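Local coordinates for extracellular ligand-binding receptor (Rhodopseudomonas palustris, PDB 3SG0), which probably serves as the periplasmic solute-binding component of an ABC-type importer, recognising aromatic acids such as benzoylformate (phenylglyoxylate) in the cleft between two lobes, at residues A[70-74]-A[96-101]; A[133-137]-A[341-345]; A[136-142]-A[364-368]; A[195-199]-A[222-227]. One frame throughout, in Å; residues are numbered along the deposited sequence.

Contact 1 (A[70-74]-A[96-101]); sequences DESDP and SSLTPV. With 173 (benzoyl-formic acid), chain B.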
loop_
_atom_site.group_PDB
_atom_site.type_symbol
_atom_site.label_atom_id
_atom_site.label_comp_id
_atom_site.label_asym_id
_atom_site.label_seq_id
_atom_site.Cartn_x
_atom_site.Cartn_y
_atom_site.Cartn_z
ATOM N N ASP A 70 6.873 -3.679 13.929
ATOM C CA ASP A 70 6.543 -2.440 14.633
ATOM C C ASP A 70 5.164 -2.454 15.283
ATOM O O ASP A 70 4.748 -1.453 15.855
ATOM C CB ASP A 70 6.705 -1.202 13.740
ATOM C CG ASP A 70 5.910 -1.288 12.458
ATOM O OD1 ASP A 70 4.704 -1.635 12.498
ATOM O OD2 ASP A 70 6.504 -0.981 11.396
ATOM N N GLU A 71 4.456 -3.578 15.199
ATOM C CA GLU A 71 3.214 -3.760 15.954
ATOM C C GLU A 71 2.129 -2.776 15.526
ATOM O O GLU A 71 1.177 -2.549 16.268
ATOM C CB GLU A 71 3.470 -3.682 17.467
ATOM C CG GLU A 71 4.414 -4.768 17.914
ATOM C CD GLU A 71 4.671 -4.804 19.404
ATOM O OE1 GLU A 71 4.083 -3.993 20.159
ATOM O OE2 GLU A 71 5.475 -5.671 19.811
ATOM N N SER A 72 2.249 -2.214 14.324
ATOM C CA SER A 72 1.314 -1.174 13.858
ATOM C C SER A 72 1.401 0.093 14.712
ATOM O O SER A 72 0.443 0.863 14.771
ATOM C CB SER A 72 -0.145 -1.667 13.844
ATOM O OG SER A 72 -0.306 -2.900 13.158
ATOM N N ASP A 73 2.549 0.320 15.348
ATOM C CA ASP A 73 2.698 1.430 16.277
ATOM C C ASP A 73 3.765 2.404 15.797
ATOM O O ASP A 73 4.921 2.032 15.600
ATOM C CB ASP A 73 3.047 0.913 17.671
ATOM C CG ASP A 73 3.203 2.025 18.674
ATOM O OD1 ASP A 73 2.170 2.608 19.064
ATOM O OD2 ASP A 73 4.349 2.322 19.065
ATOM N N PRO A 74 3.376 3.677 15.589
ATOM C CA PRO A 74 4.366 4.638 15.078
ATOM C C PRO A 74 5.593 4.794 15.975
ATOM O O PRO A 74 6.702 4.950 15.471
ATOM C CB PRO A 74 3.579 5.953 14.997
ATOM C CG PRO A 74 2.137 5.526 14.879
ATOM C CD PRO A 74 2.032 4.272 15.709
ATOM N N SER A 96 6.896 1.801 6.889
ATOM C CA SER A 96 6.245 0.632 7.449
ATOM C C SER A 96 5.117 0.206 6.502
ATOM O O SER A 96 5.125 0.536 5.308
ATOM C CB SER A 96 5.728 0.979 8.847
ATOM O OG SER A 96 5.066 -0.117 9.464
ATOM N N SER A 97 4.153 -0.531 7.047
ATOM C CA SER A 97 3.027 -1.063 6.289
ATOM C C SER A 97 1.856 -0.101 6.196
ATOM O O SER A 97 1.028 -0.225 5.291
ATOM C CB SER A 97 2.507 -2.323 6.973
ATOM O OG SER A 97 3.534 -3.260 7.246
ATOM N N LEU A 98 1.761 0.800 7.169
ATOM C CA LEU A 98 0.600 1.675 7.330
ATOM C C LEU A 98 1.034 3.124 7.287
ATOM O O LEU A 98 2.170 3.448 7.641
ATOM C CB LEU A 98 -0.101 1.435 8.669
ATOM C CG LEU A 98 -0.306 -0.004 9.126
ATOM C CD1 LEU A 98 -1.060 -0.039 10.459
ATOM C CD2 LEU A 98 -1.027 -0.816 8.071
ATOM N N THR A 99 0.117 3.994 6.894
ATOM C CA THR A 99 0.411 5.408 6.771
ATOM C C THR A 99 0.778 6.086 8.101
ATOM O O THR A 99 1.813 6.744 8.179
ATOM C CB THR A 99 -0.732 6.143 6.045
ATOM O OG1 THR A 99 -0.778 5.707 4.682
ATOM C CG2 THR A 99 -0.514 7.637 6.074
ATOM N N PRO A 100 -0.042 5.941 9.157
ATOM C CA PRO A 100 0.321 6.606 10.415
ATOM C C PRO A 100 1.671 6.129 10.955
ATOM O O PRO A 100 2.405 6.888 11.591
ATOM C CB PRO A 100 -0.818 6.205 11.373
ATOM C CG PRO A 100 -1.477 5.006 10.741
ATOM C CD PRO A 100 -1.322 5.214 9.263
ATOM N N VAL A 101 1.983 4.866 10.718
ATOM C CA VAL A 101 3.217 4.276 11.212
ATOM C C VAL A 101 4.416 4.761 10.400
ATOM O O VAL A 101 5.516 4.942 10.931
ATOM C CB VAL A 101 3.116 2.738 11.219
ATOM C CG1 VAL A 101 4.362 2.122 11.786
ATOM C CG2 VAL A 101 1.892 2.295 12.014
HETATM O O1B 173 B . -1.427 3.162 4.126
HETATM C C1 173 B . -2.098 2.574 4.932
HETATM O O1A 173 B . -2.328 3.043 6.220
HETATM C C2 173 B . -2.932 1.394 4.511
HETATM O O2 173 B . -3.793 0.976 5.225
HETATM C C1G 173 B . -2.590 0.746 3.206
HETATM C C2D 173 B . -1.127 0.469 2.876
HETATM C C2E 173 B . -0.759 -0.162 1.549
HETATM C C3 173 B . -1.867 -0.497 0.552
HETATM C C1E 173 B . -3.336 -0.201 0.912
HETATM C C1D 173 B . -3.714 0.416 2.242
#

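Contact 2 (A[133-137]-A[341-345]); sequences RKWVY and RDQIE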
loop_
_atom_site.group_PDB
_atom_site.type_symbol
_atom_site.label_atom_id
_atom_site.label_comp_id
_atom_site.label_asym_id
_atom_site.label_seq_id
_atom_site.Cartn_x
_atom_site.Cartn_y
_atom_site.Cartn_z
ATOM N N ARG A 133 11.222 14.375 1.695
ATOM C CA ARG A 133 10.648 13.358 0.834
ATOM C C ARG A 133 11.560 13.035 -0.348
ATOM O O ARG A 133 11.352 12.031 -1.032
ATOM C CB ARG A 133 9.230 13.761 0.419
ATOM C CG ARG A 133 8.251 13.663 1.578
ATOM C CD ARG A 133 6.999 14.509 1.368
ATOM N NE ARG A 133 5.981 14.200 2.370
ATOM C CZ ARG A 133 5.983 14.625 3.628
ATOM N NH1 ARG A 133 6.931 15.451 4.065
ATOM N NH2 ARG A 133 5.023 14.225 4.453
ATOM N N LYS A 134 12.606 13.842 -0.566
ATOM C CA LYS A 134 13.651 13.478 -1.518
ATOM C C LYS A 134 14.246 12.117 -1.205
ATOM O O LYS A 134 14.801 11.465 -2.087
ATOM C CB LYS A 134 14.797 14.489 -1.512
ATOM C CG LYS A 134 14.614 15.664 -2.422
ATOM C CD LYS A 134 14.577 15.285 -3.889
ATOM C CE LYS A 134 14.171 16.513 -4.649
ATOM N NZ LYS A 134 13.975 16.185 -6.069
ATOM N N TRP A 135 14.181 11.718 0.065
ATOM C CA TRP A 135 14.760 10.458 0.512
ATOM C C TRP A 135 13.770 9.297 0.497
ATOM O O TRP A 135 14.152 8.182 0.835
ATOM C CB TRP A 135 15.390 10.629 1.906
ATOM C CG TRP A 135 16.589 11.512 1.848
ATOM C CD1 TRP A 135 16.631 12.854 2.061
ATOM C CD2 TRP A 135 17.912 11.119 1.482
ATOM N NE1 TRP A 135 17.905 13.324 1.864
ATOM C CE2 TRP A 135 18.714 12.275 1.512
ATOM C CE3 TRP A 135 18.503 9.892 1.144
ATOM C CZ2 TRP A 135 20.075 12.246 1.208
ATOM C CZ3 TRP A 135 19.854 9.864 0.847
ATOM C CH2 TRP A 135 20.623 11.034 0.876
ATOM N N VAL A 136 12.525 9.535 0.094
ATOM C CA VAL A 136 11.468 8.541 0.234
ATOM C C VAL A 136 10.922 8.119 -1.124
ATOM O O VAL A 136 10.674 8.968 -1.988
ATOM C CB VAL A 136 10.310 9.117 1.085
ATOM C CG1 VAL A 136 9.231 8.062 1.343
ATOM C CG2 VAL A 136 10.847 9.664 2.391
ATOM N N TYR A 137 10.732 6.815 -1.310
ATOM C CA TYR A 137 10.099 6.266 -2.510
ATOM C C TYR A 137 8.925 5.403 -2.091
ATOM O O TYR A 137 8.862 4.944 -0.944
ATOM C CB TYR A 137 11.112 5.480 -3.349
ATOM C CG TYR A 137 12.174 6.386 -3.895
ATOM C CD1 TYR A 137 11.942 7.134 -5.040
ATOM C CD2 TYR A 137 13.385 6.552 -3.238
ATOM C CE1 TYR A 137 12.901 7.990 -5.536
ATOM C CE2 TYR A 137 14.345 7.424 -3.720
ATOM C CZ TYR A 137 14.089 8.142 -4.869
ATOM O OH TYR A 137 15.017 9.026 -5.380
ATOM N N ARG A 341 19.754 6.641 -3.687
ATOM C CA ARG A 341 18.707 7.656 -3.745
ATOM C C ARG A 341 18.673 8.324 -5.124
ATOM O O ARG A 341 17.600 8.521 -5.703
ATOM C CB ARG A 341 18.915 8.707 -2.647
ATOM C CG ARG A 341 17.688 9.603 -2.390
ATOM C CD ARG A 341 18.044 11.083 -2.198
ATOM N NE ARG A 341 18.574 11.638 -3.437
ATOM C CZ ARG A 341 17.830 12.050 -4.459
ATOM N NH1 ARG A 341 16.506 12.050 -4.371
ATOM N NH2 ARG A 341 18.409 12.495 -5.571
ATOM N N ASP A 342 19.845 8.691 -5.636
ATOM C CA ASP A 342 19.951 9.326 -6.952
ATOM C C ASP A 342 19.453 8.413 -8.064
ATOM O O ASP A 342 18.804 8.858 -9.011
ATOM C CB ASP A 342 21.410 9.701 -7.269
ATOM C CG ASP A 342 21.939 10.862 -6.437
ATOM O OD1 ASP A 342 21.150 11.652 -5.889
ATOM O OD2 ASP A 342 23.180 11.007 -6.359
ATOM N N GLN A 343 19.785 7.132 -7.971
ATOM C CA GLN A 343 19.477 6.207 -9.047
ATOM C C GLN A 343 17.994 5.836 -9.116
ATOM O O GLN A 343 17.433 5.722 -10.207
ATOM C CB GLN A 343 20.336 4.950 -8.919
ATOM C CG GLN A 343 21.816 5.184 -9.181
ATOM C CD GLN A 343 22.073 5.792 -10.549
ATOM O OE1 GLN A 343 21.634 5.257 -11.568
ATOM N NE2 GLN A 343 22.767 6.929 -10.578
ATOM N N ILE A 344 17.340 5.640 -7.971
ATOM C CA ILE A 344 15.933 5.238 -8.009
ATOM C C ILE A 344 15.094 6.333 -8.667
ATOM O O ILE A 344 14.141 6.060 -9.386
ATOM C CB ILE A 344 15.407 4.869 -6.618
ATOM C CG1 ILE A 344 16.160 3.637 -6.102
ATOM C CG2 ILE A 344 13.909 4.611 -6.678
ATOM C CD1 ILE A 344 15.799 3.234 -4.686
ATOM N N GLU A 345 15.493 7.580 -8.442
ATOM C CA GLU A 345 14.829 8.750 -8.989
ATOM C C GLU A 345 14.816 8.764 -10.514
ATOM O O GLU A 345 14.017 9.483 -11.113
ATOM C CB GLU A 345 15.564 9.986 -8.461
ATOM C CG GLU A 345 14.877 11.306 -8.634
ATOM C CD GLU A 345 15.465 12.329 -7.689
ATOM O OE1 GLU A 345 14.782 12.658 -6.706
ATOM O OE2 GLU A 345 16.612 12.793 -7.917
HETATM O O HOH W 1 16.498 15.387 -7.082
#

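Contact 3 (A[136-142]-A[364-368]); sequences VYKVVPN and HNGYD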
loop_
_atom_site.group_PDB
_atom_site.type_symbol
_atom_site.label_atom_id
_atom_site.label_comp_id
_atom_site.label_asym_id
_atom_site.label_seq_id
_atom_site.Cartn_x
_atom_site.Cartn_y
_atom_site.Cartn_z
ATOM N N VAL A 136 12.525 9.535 0.094
ATOM C CA VAL A 136 11.468 8.541 0.234
ATOM C C VAL A 136 10.922 8.119 -1.124
ATOM O O VAL A 136 10.674 8.968 -1.988
ATOM C CB VAL A 136 10.310 9.117 1.085
ATOM C CG1 VAL A 136 9.231 8.062 1.343
ATOM C CG2 VAL A 136 10.847 9.664 2.391
ATOM N N TYR A 137 10.732 6.815 -1.310
ATOM C CA TYR A 137 10.099 6.266 -2.510
ATOM C C TYR A 137 8.925 5.403 -2.091
ATOM O O TYR A 137 8.862 4.944 -0.944
ATOM C CB TYR A 137 11.112 5.480 -3.349
ATOM C CG TYR A 137 12.174 6.386 -3.895
ATOM C CD1 TYR A 137 11.942 7.134 -5.040
ATOM C CD2 TYR A 137 13.385 6.552 -3.238
ATOM C CE1 TYR A 137 12.901 7.990 -5.536
ATOM C CE2 TYR A 137 14.345 7.424 -3.720
ATOM C CZ TYR A 137 14.089 8.142 -4.869
ATOM O OH TYR A 137 15.017 9.026 -5.380
ATOM N N LYS A 138 8.008 5.157 -3.018
ATOM C CA LYS A 138 6.722 4.590 -2.641
ATOM C C LYS A 138 6.108 3.792 -3.779
ATOM O O LYS A 138 5.592 4.368 -4.737
ATOM C CB LYS A 138 5.798 5.744 -2.243
ATOM C CG LYS A 138 4.397 5.356 -1.834
ATOM C CD LYS A 138 3.638 6.580 -1.333
ATOM C CE LYS A 138 2.221 6.262 -0.931
ATOM N NZ LYS A 138 1.388 5.933 -2.115
ATOM N N VAL A 139 6.135 2.469 -3.667
ATOM C CA VAL A 139 5.607 1.630 -4.740
ATOM C C VAL A 139 4.089 1.493 -4.780
ATOM O O VAL A 139 3.548 1.190 -5.846
ATOM C CB VAL A 139 6.242 0.223 -4.766
ATOM C CG1 VAL A 139 7.733 0.321 -5.047
ATOM C CG2 VAL A 139 5.929 -0.569 -3.496
ATOM N N VAL A 140 3.379 1.685 -3.670
ATOM C CA VAL A 140 1.917 1.589 -3.725
ATOM C C VAL A 140 1.405 2.868 -4.372
ATOM O O VAL A 140 1.832 3.948 -3.990
ATOM C CB VAL A 140 1.312 1.438 -2.318
ATOM C CG1 VAL A 140 -0.208 1.480 -2.388
ATOM C CG2 VAL A 140 1.780 0.143 -1.677
ATOM N N PRO A 141 0.502 2.773 -5.365
ATOM C CA PRO A 141 0.016 4.029 -5.956
ATOM C C PRO A 141 -0.635 4.956 -4.938
ATOM O O PRO A 141 -1.370 4.520 -4.053
ATOM C CB PRO A 141 -1.003 3.546 -6.993
ATOM C CG PRO A 141 -0.495 2.182 -7.383
ATOM C CD PRO A 141 -0.039 1.597 -6.072
ATOM N N ASN A 142 -0.354 6.248 -5.078
ATOM C CA ASN A 142 -0.948 7.247 -4.204
ATOM C C ASN A 142 -2.469 7.130 -4.172
ATOM O O ASN A 142 -3.128 7.003 -5.213
ATOM C CB ASN A 142 -0.562 8.649 -4.667
ATOM C CG ASN A 142 0.882 9.005 -4.358
ATOM O OD1 ASN A 142 1.569 8.327 -3.596
ATOM N ND2 ASN A 142 1.341 10.099 -4.953
ATOM N N HIS A 364 8.019 10.721 -6.527
ATOM C CA HIS A 364 8.671 9.540 -5.982
ATOM C C HIS A 364 7.689 8.383 -5.764
ATOM O O HIS A 364 8.000 7.412 -5.069
ATOM C CB HIS A 364 9.403 9.888 -4.695
ATOM C CG HIS A 364 10.730 10.543 -4.910
ATOM N ND1 HIS A 364 11.671 10.623 -3.909
ATOM C CD2 HIS A 364 11.289 11.125 -6.001
ATOM C CE1 HIS A 364 12.757 11.221 -4.372
ATOM N NE2 HIS A 364 12.549 11.542 -5.637
ATOM N N ASN A 365 6.514 8.505 -6.377
ATOM C CA ASN A 365 5.515 7.434 -6.428
ATOM C C ASN A 365 5.582 6.761 -7.802
ATOM O O ASN A 365 5.895 5.572 -7.906
ATOM C CB ASN A 365 4.133 8.034 -6.154
ATOM C CG ASN A 365 3.024 6.999 -6.058
ATOM O OD1 ASN A 365 1.916 7.234 -6.556
ATOM N ND2 ASN A 365 3.284 5.884 -5.381
ATOM N N GLY A 366 5.305 7.533 -8.850
ATOM C CA GLY A 366 5.611 7.095 -10.198
ATOM C C GLY A 366 4.437 6.711 -11.077
ATOM O O GLY A 366 4.655 6.240 -12.196
ATOM N N TYR A 367 3.212 6.918 -10.610
ATOM C CA TYR A 367 2.032 6.408 -11.309
ATOM C C TYR A 367 1.076 7.503 -11.722
ATOM O O TYR A 367 1.073 8.597 -11.161
ATOM C CB TYR A 367 1.260 5.432 -10.411
ATOM C CG TYR A 367 2.113 4.341 -9.838
ATOM C CD1 TYR A 367 2.463 3.231 -10.599
ATOM C CD2 TYR A 367 2.595 4.430 -8.541
ATOM C CE1 TYR A 367 3.252 2.235 -10.078
ATOM C CE2 TYR A 367 3.377 3.441 -8.005
ATOM C CZ TYR A 367 3.707 2.347 -8.777
ATOM O OH TYR A 367 4.504 1.359 -8.261
ATOM N N ASP A 368 0.229 7.184 -12.694
ATOM C CA ASP A 368 -0.892 8.038 -13.054
ATOM C C ASP A 368 -2.152 7.190 -13.120
ATOM O O ASP A 368 -2.177 6.070 -12.622
ATOM C CB ASP A 368 -0.630 8.786 -14.368
ATOM C CG ASP A 368 -0.325 7.857 -15.535
ATOM O OD1 ASP A 368 -0.759 6.697 -15.517
ATOM O OD2 ASP A 368 0.351 8.289 -16.499
#

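Contact 4 (A[195-199]-A[222-227]); sequences VYARS and SAGTPA. With 173 (benzoyl-formic acid), chain B.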
loop_
_atom_site.group_PDB
_atom_site.type_symbol
_atom_site.label_atom_id
_atom_site.label_comp_id
_atom_site.label_asym_id
_atom_site.label_seq_id
_atom_site.Cartn_x
_atom_site.Cartn_y
_atom_site.Cartn_z
ATOM N N VAL A 195 -16.096 8.187 11.095
ATOM C CA VAL A 195 -14.764 7.625 11.233
ATOM C C VAL A 195 -14.720 6.581 12.347
ATOM O O VAL A 195 -15.589 6.548 13.223
ATOM C CB VAL A 195 -13.697 8.724 11.494
ATOM C CG1 VAL A 195 -13.628 9.705 10.324
ATOM C CG2 VAL A 195 -13.955 9.446 12.808
ATOM N N TYR A 196 -13.702 5.730 12.300
ATOM C CA TYR A 196 -13.440 4.782 13.366
ATOM C C TYR A 196 -11.957 4.516 13.452
ATOM O O TYR A 196 -11.216 4.766 12.494
ATOM C CB TYR A 196 -14.235 3.485 13.198
ATOM C CG TYR A 196 -13.805 2.497 12.126
ATOM C CD1 TYR A 196 -13.383 1.215 12.476
ATOM C CD2 TYR A 196 -13.918 2.804 10.775
ATOM C CE1 TYR A 196 -13.044 0.276 11.513
ATOM C CE2 TYR A 196 -13.579 1.872 9.802
ATOM C CZ TYR A 196 -13.150 0.610 10.179
ATOM O OH TYR A 196 -12.832 -0.316 9.200
ATOM N N ALA A 197 -11.523 4.030 14.611
ATOM C CA ALA A 197 -10.131 3.673 14.818
ATOM C C ALA A 197 -9.919 2.209 14.453
ATOM O O ALA A 197 -10.828 1.391 14.571
ATOM C CB ALA A 197 -9.716 3.945 16.245
ATOM N N ARG A 198 -8.716 1.882 13.993
ATOM C CA ARG A 198 -8.483 0.573 13.378
ATOM C C ARG A 198 -8.850 -0.615 14.264
ATOM O O ARG A 198 -9.335 -1.633 13.761
ATOM C CB ARG A 198 -7.040 0.439 12.868
ATOM C CG ARG A 198 -6.629 1.516 11.881
ATOM C CD ARG A 198 -5.460 1.074 10.981
ATOM N NE ARG A 198 -5.051 2.176 10.117
ATOM C CZ ARG A 198 -4.509 2.063 8.908
ATOM N NH1 ARG A 198 -4.268 0.874 8.363
ATOM N NH2 ARG A 198 -4.214 3.167 8.239
ATOM N N SER A 199 -8.628 -0.501 15.574
ATOM C CA SER A 199 -8.905 -1.627 16.466
ATOM C C SER A 199 -10.291 -1.618 17.105
ATOM O O SER A 199 -10.590 -2.479 17.929
ATOM C CB SER A 199 -7.843 -1.747 17.563
ATOM O OG SER A 199 -6.591 -2.096 17.007
ATOM N N SER A 222 -10.741 1.910 4.516
ATOM C CA SER A 222 -10.186 1.059 5.556
ATOM C C SER A 222 -9.132 0.135 4.950
ATOM O O SER A 222 -8.857 0.193 3.748
ATOM C CB SER A 222 -11.328 0.266 6.197
ATOM O OG SER A 222 -10.880 -0.528 7.277
ATOM N N ALA A 223 -8.526 -0.710 5.774
ATOM C CA ALA A 223 -7.480 -1.602 5.290
ATOM C C ALA A 223 -7.334 -2.790 6.219
ATOM O O ALA A 223 -7.554 -2.673 7.437
ATOM C CB ALA A 223 -6.160 -0.879 5.172
ATOM N N GLY A 224 -6.925 -3.921 5.657
ATOM C CA GLY A 224 -6.732 -5.124 6.442
ATOM C C GLY A 224 -8.032 -5.702 6.957
ATOM O O GLY A 224 -9.122 -5.369 6.484
ATOM N N THR A 225 -7.920 -6.573 7.948
ATOM C CA THR A 225 -9.111 -7.200 8.488
ATOM C C THR A 225 -10.099 -6.239 9.169
ATOM O O THR A 225 -11.284 -6.529 9.175
ATOM C CB THR A 225 -8.781 -8.434 9.354
ATOM O OG1 THR A 225 -7.768 -8.097 10.306
ATOM C CG2 THR A 225 -8.260 -9.559 8.472
ATOM N N PRO A 226 -9.634 -5.089 9.706
ATOM C CA PRO A 226 -10.618 -4.138 10.250
ATOM C C PRO A 226 -11.628 -3.621 9.222
ATOM O O PRO A 226 -12.643 -3.059 9.618
ATOM C CB PRO A 226 -9.743 -2.981 10.745
ATOM C CG PRO A 226 -8.473 -3.646 11.148
ATOM C CD PRO A 226 -8.259 -4.706 10.081
ATOM N N ALA A 227 -11.354 -3.766 7.929
ATOM C CA ALA A 227 -12.276 -3.283 6.896
ATOM C C ALA A 227 -13.547 -4.116 6.794
ATOM O O ALA A 227 -14.539 -3.676 6.207
ATOM C CB ALA A 227 -11.575 -3.235 5.547
HETATM O O1B 173 B . -1.427 3.162 4.126
HETATM C C1 173 B . -2.098 2.574 4.932
HETATM O O1A 173 B . -2.328 3.043 6.220
HETATM C C2 173 B . -2.932 1.394 4.511
HETATM O O2 173 B . -3.793 0.976 5.225
HETATM C C1G 173 B . -2.590 0.746 3.206
HETATM C C2D 173 B . -1.127 0.469 2.876
HETATM C C2E 173 B . -0.759 -0.162 1.549
HETATM C C3 173 B . -1.867 -0.497 0.552
HETATM C C1E 173 B . -3.336 -0.201 0.912
HETATM C C1D 173 B . -3.714 0.416 2.242
HETATM O O HOH W 2 -5.345 -1.845 9.144
#

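Contact 1 (A[70-74]-A[96-101])
Val-101, in the first turn of helix 99-111, has more of its surface covered here than any other residue, and Pro-74 and Asp-70 on the facing loop follow. Val-101 CG2 lies 3.4 Å from Ser-72 O and 4.2 Å from Pro-74 CD, while Val-101 CG1 is 3.8 Å from Asp-70 OD2. Pro-74 begins helix 74-86 and rests on the start of the other helix, with its CG 3.6 Å from Pro-100 O. These strand-to-helix loops, after strands 61-69 and 92-94, which flank strand 28-34, lie at the C-terminal edge of the N-terminal lobe's sheet, facing the ligand cleft in this Rossmann-like periplasmic binding protein fold. Asp-70 joins them by a polar link, accepting a hydrogen bond of 2.6 Å at OD2 from Ser-96 OG, and Thr-33 bonds to the same oxygen. Asp-70 OD1 accepts from Ser-72 N at 3.1 Å, an Asx turn within the type I' beta turn 70-73, which Asp-73 N closes onto Asp-70 O at 2.9 Å. Beyond Leu-98, the N-cap residue, the helix start receives the ligand carboxylate: Thr-99 N donates to benzoylformate O1A at 2.7 Å and Thr-99 OG1 to its O1B at 2.7 Å.

Contact 2 (A[133-137]-A[341-345])
One arginine on helix 334-344 is held on several sides at once: Arg-341 lies over a tryptophan ring, binds a backbone carbonyl and pairs with two acids. The contact fastens this late helix to strand 136-138, an edge strand of the N-terminal lobe's sheet in a periplasmic binding protein fold, and to the 3-10 turn just before it. Arg-341 CD sits over the face of the Trp-135 six-membered ring, 3.6 Å from its centroid, a CH-pi contact. From there Arg-341 NH1 donates to Lys-134 O at 2.9 Å. Salt bridges within segment 341-345 fix its orientation, from Arg-341 NH2 to Asp-342 OD1 at 2.9 Å and from Arg-341 NH1 to Glu-345 OE1 at 3.0 Å. Lys-134 extends this network only loosely, its NZ being 3.7 Å from Glu-345 OE1; it also bonds to Pro-361 O, while Glu-345 OE1 bonds to His-364. A water accepts from Lys-134 NZ at 2.8 Å and donates to Glu-345 OE2 at 2.7 Å. Deeper in, Tyr-137 presents a ring face to Ile-344, whose CG2 lies 3.6 Å from the ring centroid, and Tyr-137 OH donates to Arg-341 O at 2.7 Å.

Contact 3 (A[136-142]-A[364-368])
The carboxamide of Asn-365 is bound on both its nitrogen and its oxygen by backbone groups: Asn-365 ND2 donates to Lys-138 O and to Val-140 O, each at 2.8 Å, and Asn-365 OD1 accepts from Asn-142 N at 2.9 Å. One side chain thus secures the bend by which the chain leaves strand 136-138 for helix 143-156. His-364 ND1 adds a hydrogen bond of 2.7 Å to Val-136 O, and a weak one runs from Lys-138 N to His-364 O at 3.0 Å. Lys-138 braces the bend from within, its NZ donating to Val-140 O and to Asn-142 OD1, both at 2.8 Å, and bonding also to Ala-121 O. In this two-lobed periplasmic binding protein fold, segment 136-142 is one of the connections from the N-terminal to the C-terminal lobe, and Val-140 on it touches the bound benzoylformate. Packing around the polar groups is largely aromatic. Tyr-137 and His-364 form an offset stack, centroids 4.0 Å apart and planes at 18°, while Tyr-137 OH is engaged by Arg-341 O and His-364 NE2 by Glu-345. Further along, Pro-141 CG lies over the face of the Tyr-367 ring, 4.1 Å from its centroid.

Contact 4 (A[195-199]-A[222-227])
The end of strand 189-196 and the loop after it meet the loop that follows strand 217-221, on the parallel sheet of the C-terminal lobe, at the cleft-facing edge of this half of the periplasmic binding protein fold. Strand 161-167 runs between those two strands, so Tyr-196 spans it to reach the far loop. Its hydroxyl both gives and receives, since Tyr-196 OH donates to Pro-226 O at 2.8 Å and accepts from Ser-222 OG at 2.7 Å. Pro-226 O thereby gains a partner within the short 3-10 turn 225-227, which Ala-227 N closes onto Gly-224 O at 3.1 Å. Arg-198 serves the ligand. Arg-198 NH2 donates to benzoylformate O1A at 2.8 Å and also forms a salt bridge with Asp-169, whereas Arg-198 NH1 bonds to the keto oxygen O2 at 3.2 Å. The ligand thus has both its carboxylate and its keto group recognised by one guanidinium. Arg-198 NH1 has a second acceptor in a water 3.0 Å away, which donates a hydrogen bond to Ala-223 O at 2.9 Å. The remaining contacts are carbon against polar atoms: Pro-226 CB lies 3.3 Å from Arg-198 O, and Ala-223 CB approaches Arg-198 NH1 at 4.1 Å.

Overall arrangement
Contacts 1 and 4 face each other across the cleft, one on each lobe, and both grip benzoylformate; they touch where Leu-98 CD2 packs against Arg-198 NH1 at 3.7 Å. Contacts 2 and 3 share Val-136 and Tyr-137 on strand 136-138, and Glu-345 OE1 and His-364 NE2, 2.7 Å apart, link their far segments. Contact 3 is buried throughout and depends on side chains satisfying backbone groups, whereas contact 2 lies nearer the surface and draws on charged pairs. Contact 1 is partly buried and combines van der Waals packing round Val-101 with one short hydrogen bond; contact 4, though buried, has few apolar contacts. Centres of contacts 2 and 4 are about 30 Å apart.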